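Monalysin (Pseudomonas entomophila, PDB 4MKO) forms pores in host membranes as an aerolysin-like toxin, with cytolytic and haemolytic activity, and contributes to intestinal damage in infected Drosophila. Local coordinates at residues A[48-53]-A[149-154]; A[60-65]-A[138-143]; A[73-78]-A[130-135]; A[160-165]-A[174-179]. All coordinates share one frame; numbering follows the deposited sequence.

In the fold
Interactions 1 and 2 zip together the same two long antiparallel strands, 46-67 and 136-151, at points whose centres lie about 32 Å apart on opposite sides of the chain's centre. Interaction 4, centred about 10 Å from interaction 1, continues that end of the sheet: strand 173-191 is the other neighbour of strand 136-151, and the A151 N to L176 O distance of 2.8 Å suits a hydrogen bond. Interaction 3 pairs strands 72-81 and 124-133 within the inferred pore-forming region; its centre is about 12 Å from that of interaction 2, where F138 CD2 meets M132 CE at 3.6 Å. In interaction 1 the T52 side chain lies about 9 Å from a bound mercury ion.

Interaction 1. Residues A[48-53]-A[149-154]; sequences WGTYTR and HNATSA
The carbonyl oxygen of G49 is gripped by two donors, both from T152. The backbone N of T152 reaches G49 O at 2.9 Å, and T152 OG1 comes in on an in-plane lone pair of G49 O at 2.8 Å. With chi1 at 74°, OG1 stands between the backbone N and the carbonyl carbon, so hydroxyl and amide converge on one oxygen; threonine suits the place because its other branch, CG2, packs at the edge of the Y51 ring. A water accepts from G49 N and donates to T152 O, tying the same residues again. Beyond, the strands run antiparallel: Y51 and N150 form a hydrogen-bonded pair, flanked by the non-hydrogen-bonded pairs T50–A151 and T52–H149. In the last of these the side chains lie side by side, and T52 OG1 and H149 ND1 share a hydrogen bond of 2.7 Å at the edge of the imidazole, near its plane. H149 NE2 is hydrogen-bonded to S180 OG, so both ring nitrogens are engaged and the ring's rotation is fixed. At the other end, a type II turn from A151 to A154 lays A154 CB over the W48 indole, 3.5 Å from the centroid of its five-membered ring, a CH-pi contact for which a small methyl is well shaped. W48 NE1 is hydrogen-bonded to I43 O. Strand 29-43 flanks 48-53 on its other edge, while strand 173-191 flanks 149-151.

Interaction 2. Residues A[60-65]-A[138-143]; sequences QYVETI and FVIYQV
The I140 side chain, on the same face as E63, touches two consecutive residues of 60-65. Its CB lies 3.8 Å from E63 O; CG2, anti to the backbone N, meets V62 CB at 4.0 Å; CG1 passes near E63 O, and the extended chi2 (174°) carries CD1 to 4.0 Å from E63 CG. A branched, extended isoleucine can serve both neighbours at once. Its backbone does likewise: I140 O accepts from V62 N at 2.9 Å and, weakly, from E63 N at 3.4 Å, while I140 N gives a nearly straight bond to E63 O (175°). Regular pairing resumes on both sides, with Q60–Q142 and I65–F138 each closed by two hydrogen bonds. A water accepts from Q60 NE2 and donates to Q142 OE1; Q142 NE2 is held by T80 O and Q184 O. The Y61 and V139 side chains cross at about a right angle, Y61 CE1 lying 3.6 Å from V139 CG1, and Y61 OH shares a 2.7 Å hydrogen bond with T64 OG1, which lies in the ring plane. Two residues, V62 and E63, facing I140 make this a classic beta bulge, set here in the long strands of an aerolysin-like toxin.

Interaction 3. Residues A[73-78]-A[130-135]; sequences TTLSYQ and TEMKGP
Y77 takes the crowded position, its CG between the backbone N and the carbonyl carbon (chi1 45°), while T130 holds OG1 anti to its carbonyl carbon (chi1 -58°). These turns bring Y77 OH to T130 OG1 at 2.7 Å, a hydrogen bond in the plane of the phenol ring. Tyrosine is long enough to carry a hydroxyl across to the partner strand, and R187 donates to both oxygens, from NE to Y77 OH and from NH2 to T130 OG1. Behind this, four backbone bonds close the antiparallel pairs T73–M132 and L75–T130; M132 N to T73 O, at 2.8 Å, is nearly straight. M132, with CG anti to the carbonyl carbon (chi1 -65°) and an extended chi2, sets SD 3.8 Å from L75 CD2. The T74–E131 face is exposed, suiting polar residues: a water links T74 OG1 to E131 OE1. This two-stranded sheet, in the region inferred to be pore-forming, packs L75, Y77 and M132 against strands 46-67 and 136-151, touching E63, I65, I67, F138 and I140.

Interaction 4. Residues A[160-165]-A[174-179]; sequences NAFAYS and VDLYYL
The rings of F162 and Y178 lie almost flat on each other, with planes at 3° and centroids 3.9 Å apart, in an offset stack. F162 CZ sits over the centre of the Y178 ring, and the closest atoms are F162 CE2 and Y178 CG at 3.5 Å. The offset also sets Y178 CB over the same face of F162, a CH-pi contact of 4.0 Å from CB to the F162 ring centroid. At the edge of the F162 ring, in its plane, L176 CD2 approaches F162 CE2 at 3.7 Å, while the other leucine methyl, CD1, rests near S165 CB; a forked side chain fits between the two. A torsion sets up the stack: Y178 CG occupies the crowded position between N and carbonyl carbon (chi1 69°). F162 suits this buried spot with an apolar flat face, while Y178 adds a hydroxyl that is hydrogen-bonded to Y95 OH. Further out, H149 stacks with Y178, and the Y95 ring meets F162 steeply. The loop leading into strand 165-170 thus lies against strand 173-191, with I43 of strand 29-43 touching the side chains of both F162 and Y178, and helix 201-211 packing on Y164 and L179.

Interaction 1. Residues A[48-53]-A[149-154]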
loop_
_atom_site.group_PDB
_atom_site.type_symbol
_atom_site.label_atom_id
_atom_site.label_comp_id
_atom_site.label_asym_id
_atom_site.label_seq_id
_atom_site.Cartn_x
_atom_site.Cartn_y
_atom_site.Cartn_z
ATOM N N TRP A 48 6.181 -5.092 18.645
ATOM C CA TRP A 48 6.585 -6.418 18.193
ATOM C C TRP A 48 7.680 -6.249 17.162
ATOM O O TRP A 48 7.590 -5.339 16.333
ATOM C CB TRP A 48 5.395 -7.175 17.556
ATOM C CG TRP A 48 4.182 -7.286 18.431
ATOM C CD1 TRP A 48 3.099 -6.465 18.434
ATOM C CD2 TRP A 48 3.950 -8.265 19.466
ATOM N NE1 TRP A 48 2.184 -6.887 19.373
ATOM C CE2 TRP A 48 2.681 -7.992 20.019
ATOM C CE3 TRP A 48 4.666 -9.392 19.921
ATOM C CZ2 TRP A 48 2.131 -8.762 21.049
ATOM C CZ3 TRP A 48 4.113 -10.161 20.944
ATOM C CH2 TRP A 48 2.866 -9.842 21.495
ATOM N N GLY A 49 8.668 -7.130 17.204
ATOM C CA GLY A 49 9.753 -7.181 16.231
ATOM C C GLY A 49 9.130 -7.658 14.936
ATOM O O GLY A 49 8.669 -8.801 14.861
ATOM N N THR A 50 9.102 -6.784 13.923
ATOM C CA THR A 50 8.368 -7.046 12.682
ATOM C C THR A 50 9.186 -6.958 11.417
ATOM O O THR A 50 9.916 -5.986 11.231
ATOM C CB THR A 50 7.173 -6.081 12.619
ATOM O OG1 THR A 50 6.423 -6.132 13.835
ATOM C CG2 THR A 50 6.264 -6.312 11.407
ATOM N N TYR A 51 9.011 -7.938 10.510
ATOM C CA TYR A 51 9.627 -7.889 9.189
ATOM C C TYR A 51 8.609 -7.179 8.297
ATOM O O TYR A 51 7.419 -7.515 8.349
ATOM C CB TYR A 51 9.896 -9.297 8.623
ATOM C CG TYR A 51 10.978 -10.073 9.348
ATOM C CD1 TYR A 51 10.671 -10.887 10.437
ATOM C CD2 TYR A 51 12.307 -10.013 8.927
ATOM C CE1 TYR A 51 11.663 -11.615 11.101
ATOM C CE2 TYR A 51 13.311 -10.719 9.595
ATOM C CZ TYR A 51 12.980 -11.527 10.675
ATOM O OH TYR A 51 13.970 -12.229 11.314
ATOM N N THR A 52 9.056 -6.201 7.497
ATOM C CA THR A 52 8.158 -5.480 6.589
ATOM C C THR A 52 8.763 -5.420 5.212
ATOM O O THR A 52 9.954 -5.178 5.092
ATOM C CB THR A 52 7.921 -4.036 7.116
ATOM O OG1 THR A 52 7.217 -4.103 8.344
ATOM C CG2 THR A 52 7.136 -3.150 6.128
ATOM N N ARG A 53 7.942 -5.580 4.159
ATOM C CA ARG A 53 8.428 -5.363 2.798
ATOM C C ARG A 53 7.288 -4.797 1.962
ATOM O O ARG A 53 6.132 -5.141 2.224
ATOM C CB ARG A 53 9.015 -6.646 2.152
ATOM C CG ARG A 53 8.015 -7.801 1.999
ATOM C CD ARG A 53 8.432 -8.730 0.851
ATOM N NE ARG A 53 8.279 -8.051 -0.443
ATOM C CZ ARG A 53 8.755 -8.492 -1.608
ATOM N NH1 ARG A 53 9.433 -9.639 -1.672
ATOM N NH2 ARG A 53 8.560 -7.792 -2.714
ATOM N N HIS A 149 3.683 -7.711 6.333
ATOM C CA HIS A 149 4.385 -7.689 7.592
ATOM C C HIS A 149 4.303 -9.039 8.281
ATOM O O HIS A 149 3.275 -9.715 8.196
ATOM C CB HIS A 149 3.686 -6.680 8.532
ATOM C CG HIS A 149 3.514 -5.294 7.992
ATOM N ND1 HIS A 149 4.489 -4.331 8.161
ATOM C CD2 HIS A 149 2.496 -4.764 7.280
ATOM C CE1 HIS A 149 4.019 -3.238 7.581
ATOM N NE2 HIS A 149 2.830 -3.453 7.033
ATOM N N ASN A 150 5.362 -9.393 9.005
ATOM C CA ASN A 150 5.379 -10.530 9.911
ATOM C C ASN A 150 5.766 -9.945 11.265
ATOM O O ASN A 150 6.947 -9.665 11.489
ATOM C CB ASN A 150 6.354 -11.659 9.518
ATOM C CG ASN A 150 6.487 -12.678 10.660
ATOM O OD1 ASN A 150 5.808 -12.574 11.696
ATOM N ND2 ASN A 150 7.353 -13.664 10.526
ATOM N N ALA A 151 4.774 -9.704 12.120
ATOM C CA ALA A 151 4.976 -9.207 13.485
ATOM C C ALA A 151 5.233 -10.462 14.306
ATOM O O ALA A 151 4.303 -11.223 14.619
ATOM C CB ALA A 151 3.736 -8.455 13.968
ATOM N N THR A 152 6.525 -10.735 14.545
ATOM C CA THR A 152 6.961 -11.961 15.232
ATOM C C THR A 152 6.391 -12.022 16.665
ATOM O O THR A 152 6.280 -10.999 17.351
ATOM C CB THR A 152 8.489 -12.171 15.135
ATOM O OG1 THR A 152 9.176 -11.265 15.998
ATOM C CG2 THR A 152 9.017 -12.061 13.696
ATOM N N SER A 153 5.926 -13.223 17.057
ATOM C CA SER A 153 5.314 -13.508 18.375
ATOM C C SER A 153 3.949 -12.827 18.623
ATOM O O SER A 153 3.326 -13.124 19.636
ATOM C CB SER A 153 6.268 -13.186 19.531
ATOM O OG SER A 153 7.526 -13.807 19.346
ATOM N N ALA A 154 3.443 -11.974 17.696
ATOM C CA ALA A 154 2.200 -11.220 17.922
ATOM C C ALA A 154 0.897 -12.000 17.744
ATOM O O ALA A 154 -0.167 -11.491 18.076
ATOM C CB ALA A 154 2.188 -9.984 17.021
HETATM O O HOH W 1 8.210 -9.458 18.793
#

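Interaction 2. Residues A[60-65]-A[138-143]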
loop_
_atom_site.group_PDB
_atom_site.type_symbol
_atom_site.label_atom_id
_atom_site.label_comp_id
_atom_site.label_asym_id
_atom_site.label_seq_id
_atom_site.Cartn_x
_atom_site.Cartn_y
_atom_site.Cartn_z
ATOM N N GLN A 60 -6.310 3.956 -5.847
ATOM C CA GLN A 60 -7.560 3.959 -5.097
ATOM C C GLN A 60 -8.409 5.144 -5.528
ATOM O O GLN A 60 -7.900 6.234 -5.772
ATOM C CB GLN A 60 -7.333 3.918 -3.583
ATOM C CG GLN A 60 -7.091 5.265 -2.923
ATOM C CD GLN A 60 -7.049 5.160 -1.414
ATOM O OE1 GLN A 60 -7.192 4.075 -0.816
ATOM N NE2 GLN A 60 -6.779 6.285 -0.769
ATOM N N TYR A 61 -9.700 4.908 -5.639
ATOM C CA TYR A 61 -10.666 5.906 -6.100
ATOM C C TYR A 61 -10.689 7.194 -5.259
ATOM O O TYR A 61 -10.716 7.124 -4.030
ATOM C CB TYR A 61 -12.050 5.259 -6.113
ATOM C CG TYR A 61 -13.139 6.160 -6.646
ATOM C CD1 TYR A 61 -13.291 6.371 -8.015
ATOM C CD2 TYR A 61 -14.019 6.810 -5.781
ATOM C CE1 TYR A 61 -14.297 7.205 -8.511
ATOM C CE2 TYR A 61 -15.028 7.641 -6.264
ATOM C CZ TYR A 61 -15.160 7.838 -7.629
ATOM O OH TYR A 61 -16.144 8.663 -8.112
ATOM N N VAL A 62 -10.677 8.369 -5.926
ATOM C CA VAL A 62 -10.802 9.662 -5.247
ATOM C C VAL A 62 -12.182 10.259 -5.598
ATOM O O VAL A 62 -12.995 10.477 -4.701
ATOM C CB VAL A 62 -9.629 10.638 -5.549
ATOM C CG1 VAL A 62 -9.903 12.039 -4.991
ATOM C CG2 VAL A 62 -8.317 10.095 -5.006
ATOM N N GLU A 63 -12.444 10.512 -6.890
ATOM C CA GLU A 63 -13.714 11.074 -7.365
ATOM C C GLU A 63 -13.840 11.046 -8.879
ATOM O O GLU A 63 -12.881 10.736 -9.595
ATOM C CB GLU A 63 -13.946 12.501 -6.820
ATOM C CG GLU A 63 -12.954 13.544 -7.308
ATOM C CD GLU A 63 -13.319 14.970 -6.939
ATOM O OE1 GLU A 63 -13.356 15.830 -7.849
ATOM O OE2 GLU A 63 -13.540 15.238 -5.736
ATOM N N THR A 64 -15.046 11.365 -9.362
ATOM C CA THR A 64 -15.345 11.430 -10.786
ATOM C C THR A 64 -15.922 12.824 -11.028
ATOM O O THR A 64 -16.638 13.344 -10.169
ATOM C CB THR A 64 -16.332 10.333 -11.196
ATOM O OG1 THR A 64 -15.834 9.063 -10.783
ATOM C CG2 THR A 64 -16.607 10.320 -12.688
ATOM N N ILE A 65 -15.555 13.440 -12.155
ATOM C CA ILE A 65 -16.056 14.772 -12.499
ATOM C C ILE A 65 -16.317 14.869 -13.998
ATOM O O ILE A 65 -15.491 14.401 -14.793
ATOM C CB ILE A 65 -15.095 15.909 -12.000
ATOM C CG1 ILE A 65 -15.719 17.318 -12.184
ATOM C CG2 ILE A 65 -13.723 15.849 -12.688
ATOM C CD1 ILE A 65 -16.397 17.860 -10.993
ATOM N N PHE A 138 -14.030 12.428 -16.190
ATOM C CA PHE A 138 -12.707 12.026 -15.710
ATOM C C PHE A 138 -12.778 11.437 -14.317
ATOM O O PHE A 138 -13.591 11.867 -13.491
ATOM C CB PHE A 138 -11.746 13.240 -15.705
ATOM C CG PHE A 138 -11.793 14.042 -16.986
ATOM C CD1 PHE A 138 -11.126 13.605 -18.122
ATOM C CD2 PHE A 138 -12.595 15.176 -17.088
ATOM C CE1 PHE A 138 -11.212 14.319 -19.328
ATOM C CE2 PHE A 138 -12.670 15.896 -18.288
ATOM C CZ PHE A 138 -11.973 15.463 -19.399
ATOM N N VAL A 139 -11.907 10.461 -14.060
ATOM C CA VAL A 139 -11.818 9.781 -12.766
ATOM C C VAL A 139 -10.443 10.072 -12.211
ATOM O O VAL A 139 -9.453 9.999 -12.938
ATOM C CB VAL A 139 -12.094 8.250 -12.837
ATOM C CG1 VAL A 139 -12.247 7.672 -11.431
ATOM C CG2 VAL A 139 -13.339 7.939 -13.687
ATOM N N ILE A 140 -10.399 10.425 -10.936
ATOM C CA ILE A 140 -9.177 10.724 -10.209
ATOM C C ILE A 140 -8.898 9.585 -9.252
ATOM O O ILE A 140 -9.798 9.160 -8.521
ATOM C CB ILE A 140 -9.308 12.064 -9.456
ATOM C CG1 ILE A 140 -9.708 13.189 -10.445
ATOM C CG2 ILE A 140 -8.003 12.387 -8.698
ATOM C CD1 ILE A 140 -10.006 14.547 -9.785
ATOM N N TYR A 141 -7.634 9.139 -9.213
ATOM C CA TYR A 141 -7.192 8.083 -8.293
ATOM C C TYR A 141 -5.932 8.538 -7.582
ATOM O O TYR A 141 -5.220 9.390 -8.109
ATOM C CB TYR A 141 -6.830 6.801 -9.064
ATOM C CG TYR A 141 -7.873 6.305 -10.034
ATOM C CD1 TYR A 141 -8.857 5.406 -9.632
ATOM C CD2 TYR A 141 -7.853 6.702 -11.371
ATOM C CE1 TYR A 141 -9.810 4.925 -10.537
ATOM C CE2 TYR A 141 -8.803 6.233 -12.280
ATOM C CZ TYR A 141 -9.755 5.318 -11.868
ATOM O OH TYR A 141 -10.677 4.856 -12.783
ATOM N N GLN A 142 -5.629 7.952 -6.414
ATOM C CA GLN A 142 -4.371 8.223 -5.698
ATOM C C GLN A 142 -3.616 6.897 -5.543
ATOM O O GLN A 142 -4.231 5.862 -5.262
ATOM C CB GLN A 142 -4.603 8.847 -4.322
ATOM C CG GLN A 142 -3.301 9.297 -3.635
ATOM C CD GLN A 142 -3.474 10.092 -2.367
ATOM O OE1 GLN A 142 -4.584 10.285 -1.849
ATOM N NE2 GLN A 142 -2.365 10.581 -1.847
ATOM N N VAL A 143 -2.288 6.954 -5.682
ATOM C CA VAL A 143 -1.430 5.766 -5.531
ATOM C C VAL A 143 -1.389 5.337 -4.077
ATOM O O VAL A 143 -1.099 6.144 -3.176
ATOM C CB VAL A 143 0.009 6.018 -6.077
ATOM C CG1 VAL A 143 0.937 4.848 -5.748
ATOM C CG2 VAL A 143 -0.002 6.315 -7.584
HETATM O O HOH W 2 -6.943 8.946 -1.671
#

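Interaction 3. Residues A[73-78]-A[130-135]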
loop_
_atom_site.group_PDB
_atom_site.type_symbol
_atom_site.label_atom_id
_atom_site.label_comp_id
_atom_site.label_asym_id
_atom_site.label_seq_id
_atom_site.Cartn_x
_atom_site.Cartn_y
_atom_site.Cartn_z
ATOM N N THR A 73 -11.692 24.880 -15.457
ATOM C CA THR A 73 -11.852 25.131 -14.020
ATOM C C THR A 73 -10.701 24.548 -13.211
ATOM O O THR A 73 -10.110 23.549 -13.620
ATOM C CB THR A 73 -13.223 24.607 -13.507
ATOM O OG1 THR A 73 -13.459 25.089 -12.186
ATOM C CG2 THR A 73 -13.346 23.067 -13.514
ATOM N N THR A 74 -10.410 25.155 -12.055
ATOM C CA THR A 74 -9.418 24.623 -11.126
ATOM C C THR A 74 -10.177 23.720 -10.157
ATOM O O THR A 74 -10.860 24.198 -9.253
ATOM C CB THR A 74 -8.616 25.756 -10.459
ATOM O OG1 THR A 74 -7.931 26.466 -11.486
ATOM C CG2 THR A 74 -7.599 25.235 -9.434
ATOM N N LEU A 75 -10.100 22.413 -10.386
ATOM C CA LEU A 75 -10.779 21.429 -9.566
ATOM C C LEU A 75 -10.033 21.171 -8.268
ATOM O O LEU A 75 -8.842 20.905 -8.306
ATOM C CB LEU A 75 -10.938 20.113 -10.363
ATOM C CG LEU A 75 -11.887 19.086 -9.755
ATOM C CD1 LEU A 75 -13.355 19.491 -9.974
ATOM C CD2 LEU A 75 -11.668 17.738 -10.367
ATOM N N SER A 76 -10.740 21.236 -7.129
ATOM C CA SER A 76 -10.199 20.937 -5.798
ATOM C C SER A 76 -10.741 19.572 -5.384
ATOM O O SER A 76 -11.937 19.303 -5.540
ATOM C CB SER A 76 -10.651 21.976 -4.774
ATOM O OG SER A 76 -9.890 23.166 -4.870
ATOM N N TYR A 77 -9.876 18.718 -4.844
ATOM C CA TYR A 77 -10.292 17.375 -4.412
ATOM C C TYR A 77 -9.445 16.983 -3.231
ATOM O O TYR A 77 -8.363 17.551 -3.033
ATOM C CB TYR A 77 -10.186 16.337 -5.557
ATOM C CG TYR A 77 -8.893 16.427 -6.338
ATOM C CD1 TYR A 77 -7.756 15.735 -5.926
ATOM C CD2 TYR A 77 -8.784 17.263 -7.448
ATOM C CE1 TYR A 77 -6.551 15.842 -6.627
ATOM C CE2 TYR A 77 -7.578 17.407 -8.130
ATOM C CZ TYR A 77 -6.466 16.690 -7.723
ATOM O OH TYR A 77 -5.287 16.841 -8.418
ATOM N N GLN A 78 -9.919 16.015 -2.451
ATOM C CA GLN A 78 -9.203 15.591 -1.267
ATOM C C GLN A 78 -8.329 14.381 -1.507
ATOM O O GLN A 78 -8.820 13.342 -1.944
ATOM C CB GLN A 78 -10.184 15.304 -0.108
ATOM C CG GLN A 78 -10.978 16.527 0.396
ATOM C CD GLN A 78 -10.080 17.649 0.849
ATOM O OE1 GLN A 78 -9.375 17.539 1.854
ATOM N NE2 GLN A 78 -10.036 18.727 0.073
ATOM N N THR A 130 -6.066 20.732 -9.689
ATOM C CA THR A 130 -5.636 20.563 -11.075
ATOM C C THR A 130 -6.542 21.414 -11.968
ATOM O O THR A 130 -7.772 21.298 -11.885
ATOM C CB THR A 130 -5.625 19.077 -11.518
ATOM O OG1 THR A 130 -4.765 18.343 -10.647
ATOM C CG2 THR A 130 -5.127 18.895 -12.956
ATOM N N GLU A 131 -5.938 22.249 -12.827
ATOM C CA GLU A 131 -6.717 23.034 -13.783
ATOM C C GLU A 131 -7.105 22.049 -14.874
ATOM O O GLU A 131 -6.241 21.344 -15.402
ATOM C CB GLU A 131 -5.920 24.225 -14.348
ATOM C CG GLU A 131 -6.807 25.147 -15.170
ATOM C CD GLU A 131 -6.121 26.364 -15.758
ATOM O OE1 GLU A 131 -6.457 27.493 -15.337
ATOM O OE2 GLU A 131 -5.269 26.193 -16.661
ATOM N N MET A 132 -8.408 21.906 -15.119
ATOM C CA MET A 132 -8.914 20.949 -16.092
ATOM C C MET A 132 -9.890 21.638 -17.039
ATOM O O MET A 132 -10.530 22.627 -16.662
ATOM C CB MET A 132 -9.628 19.793 -15.370
ATOM C CG MET A 132 -8.714 18.938 -14.502
ATOM S SD MET A 132 -9.686 17.755 -13.553
ATOM C CE MET A 132 -10.187 16.631 -14.850
ATOM N N LYS A 133 -10.028 21.083 -18.243
ATOM C CA LYS A 133 -10.891 21.602 -19.294
ATOM C C LYS A 133 -11.803 20.508 -19.835
ATOM O O LYS A 133 -11.376 19.358 -20.008
ATOM C CB LYS A 133 -10.020 22.168 -20.433
ATOM C CG LYS A 133 -10.779 22.984 -21.479
ATOM C CD LYS A 133 -9.844 23.524 -22.555
ATOM C CE LYS A 133 -10.586 24.323 -23.598
ATOM N NZ LYS A 133 -9.657 25.033 -24.518
ATOM N N GLY A 134 -13.048 20.881 -20.125
ATOM C CA GLY A 134 -13.987 19.956 -20.738
ATOM C C GLY A 134 -13.825 19.977 -22.250
ATOM O O GLY A 134 -12.961 20.693 -22.774
ATOM N N PRO A 135 -14.626 19.201 -23.002
ATOM C CA PRO A 135 -15.678 18.287 -22.533
ATOM C C PRO A 135 -15.092 16.965 -22.043
ATOM O O PRO A 135 -14.005 16.570 -22.471
ATOM C CB PRO A 135 -16.546 18.103 -23.784
ATOM C CG PRO A 135 -15.571 18.203 -24.927
ATOM C CD PRO A 135 -14.502 19.178 -24.478
HETATM O O HOH W 3 -8.739 27.645 -13.845
#

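Interaction 4. Residues A[160-165]-A[174-179]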
loop_
_atom_site.group_PDB
_atom_site.type_symbol
_atom_site.label_atom_id
_atom_site.label_comp_id
_atom_site.label_asym_id
_atom_site.label_seq_id
_atom_site.Cartn_x
_atom_site.Cartn_y
_atom_site.Cartn_z
ATOM N N ASN A 160 -6.992 -11.271 16.008
ATOM C CA ASN A 160 -8.158 -10.515 15.519
ATOM C C ASN A 160 -7.893 -9.010 15.332
ATOM O O ASN A 160 -8.840 -8.237 15.133
ATOM C CB ASN A 160 -9.359 -10.744 16.436
ATOM C CG ASN A 160 -9.863 -12.160 16.358
ATOM O OD1 ASN A 160 -10.348 -12.613 15.318
ATOM N ND2 ASN A 160 -9.690 -12.908 17.432
ATOM N N ALA A 161 -6.616 -8.605 15.383
ATOM C CA ALA A 161 -6.212 -7.205 15.223
ATOM C C ALA A 161 -6.564 -6.648 13.834
ATOM O O ALA A 161 -6.931 -5.479 13.733
ATOM C CB ALA A 161 -4.715 -7.069 15.474
ATOM N N PHE A 162 -6.462 -7.483 12.766
ATOM C CA PHE A 162 -6.669 -7.028 11.392
ATOM C C PHE A 162 -7.864 -7.682 10.680
ATOM O O PHE A 162 -8.285 -8.782 11.049
ATOM C CB PHE A 162 -5.360 -7.205 10.585
ATOM C CG PHE A 162 -4.167 -6.517 11.220
ATOM C CD1 PHE A 162 -3.949 -5.150 11.034
ATOM C CD2 PHE A 162 -3.308 -7.216 12.061
ATOM C CE1 PHE A 162 -2.863 -4.509 11.646
ATOM C CE2 PHE A 162 -2.220 -6.576 12.669
ATOM C CZ PHE A 162 -2.013 -5.225 12.469
ATOM N N ALA A 163 -8.397 -6.999 9.645
ATOM C CA ALA A 163 -9.517 -7.486 8.834
ATOM C C ALA A 163 -9.140 -8.830 8.153
ATOM O O ALA A 163 -9.973 -9.730 8.057
ATOM C CB ALA A 163 -9.887 -6.445 7.777
ATOM N N TYR A 164 -7.869 -8.950 7.728
ATOM C CA TYR A 164 -7.302 -10.132 7.072
ATOM C C TYR A 164 -5.925 -10.377 7.650
ATOM O O TYR A 164 -5.090 -9.468 7.694
ATOM C CB TYR A 164 -7.188 -9.910 5.547
ATOM C CG TYR A 164 -8.525 -9.810 4.846
ATOM C CD1 TYR A 164 -9.186 -10.949 4.400
ATOM C CD2 TYR A 164 -9.131 -8.574 4.626
ATOM C CE1 TYR A 164 -10.417 -10.864 3.753
ATOM C CE2 TYR A 164 -10.370 -8.479 3.989
ATOM C CZ TYR A 164 -11.010 -9.628 3.557
ATOM O OH TYR A 164 -12.249 -9.555 2.955
ATOM N N SER A 165 -5.679 -11.609 8.095
ATOM C CA SER A 165 -4.381 -11.958 8.641
ATOM C C SER A 165 -4.198 -13.469 8.630
ATOM O O SER A 165 -5.154 -14.222 8.396
ATOM C CB SER A 165 -4.234 -11.427 10.074
ATOM O OG SER A 165 -5.155 -12.045 10.959
ATOM N N VAL A 174 4.160 -17.786 17.942
ATOM C CA VAL A 174 3.098 -17.597 16.924
ATOM C C VAL A 174 3.289 -16.211 16.258
ATOM O O VAL A 174 3.144 -15.174 16.912
ATOM C CB VAL A 174 1.661 -17.770 17.487
ATOM C CG1 VAL A 174 0.614 -17.636 16.377
ATOM C CG2 VAL A 174 1.498 -19.118 18.187
ATOM N N ASP A 175 3.612 -16.218 14.970
ATOM C CA ASP A 175 3.836 -14.997 14.178
ATOM C C ASP A 175 2.539 -14.487 13.573
ATOM O O ASP A 175 1.624 -15.283 13.339
ATOM C CB ASP A 175 4.884 -15.267 13.090
ATOM C CG ASP A 175 6.301 -15.422 13.620
ATOM O OD1 ASP A 175 6.498 -15.281 14.845
ATOM O OD2 ASP A 175 7.208 -15.677 12.810
ATOM N N LEU A 176 2.447 -13.165 13.329
ATOM C CA LEU A 176 1.245 -12.560 12.762
ATOM C C LEU A 176 1.566 -11.905 11.415
ATOM O O LEU A 176 2.386 -10.987 11.347
ATOM C CB LEU A 176 0.637 -11.535 13.742
ATOM C CG LEU A 176 -0.673 -10.869 13.306
ATOM C CD1 LEU A 176 -1.830 -11.880 13.205
ATOM C CD2 LEU A 176 -1.073 -9.745 14.269
ATOM N N TYR A 177 0.908 -12.379 10.352
ATOM C CA TYR A 177 1.106 -11.873 9.003
ATOM C C TYR A 177 -0.094 -11.047 8.625
ATOM O O TYR A 177 -1.223 -11.501 8.781
ATOM C CB TYR A 177 1.252 -13.025 7.990
ATOM C CG TYR A 177 2.573 -13.751 8.079
ATOM C CD1 TYR A 177 2.813 -14.681 9.088
ATOM C CD2 TYR A 177 3.581 -13.520 7.147
ATOM C CE1 TYR A 177 4.040 -15.341 9.185
ATOM C CE2 TYR A 177 4.801 -14.194 7.217
ATOM C CZ TYR A 177 5.025 -15.101 8.242
ATOM O OH TYR A 177 6.207 -15.785 8.297
ATOM N N TYR A 178 0.142 -9.835 8.133
ATOM C CA TYR A 178 -0.945 -8.954 7.722
ATOM C C TYR A 178 -0.408 -7.939 6.702
ATOM O O TYR A 178 0.815 -7.837 6.517
ATOM C CB TYR A 178 -1.570 -8.231 8.959
ATOM C CG TYR A 178 -0.617 -7.229 9.575
ATOM C CD1 TYR A 178 0.394 -7.641 10.446
ATOM C CD2 TYR A 178 -0.661 -5.881 9.215
ATOM C CE1 TYR A 178 1.299 -6.728 10.988
ATOM C CE2 TYR A 178 0.260 -4.965 9.725
ATOM C CZ TYR A 178 1.225 -5.391 10.627
ATOM O OH TYR A 178 2.172 -4.502 11.090
ATOM N N LEU A 179 -1.314 -7.186 6.056
ATOM C CA LEU A 179 -0.896 -6.122 5.146
ATOM C C LEU A 179 -1.295 -4.772 5.718
ATOM O O LEU A 179 -2.315 -4.666 6.390
ATOM C CB LEU A 179 -1.556 -6.247 3.752
ATOM C CG LEU A 179 -1.469 -7.590 3.013
ATOM C CD1 LEU A 179 -2.144 -7.470 1.628
ATOM C CD2 LEU A 179 -0.017 -8.046 2.837
HETATM O O HOH W 4 -4.075 -7.784 5.820
#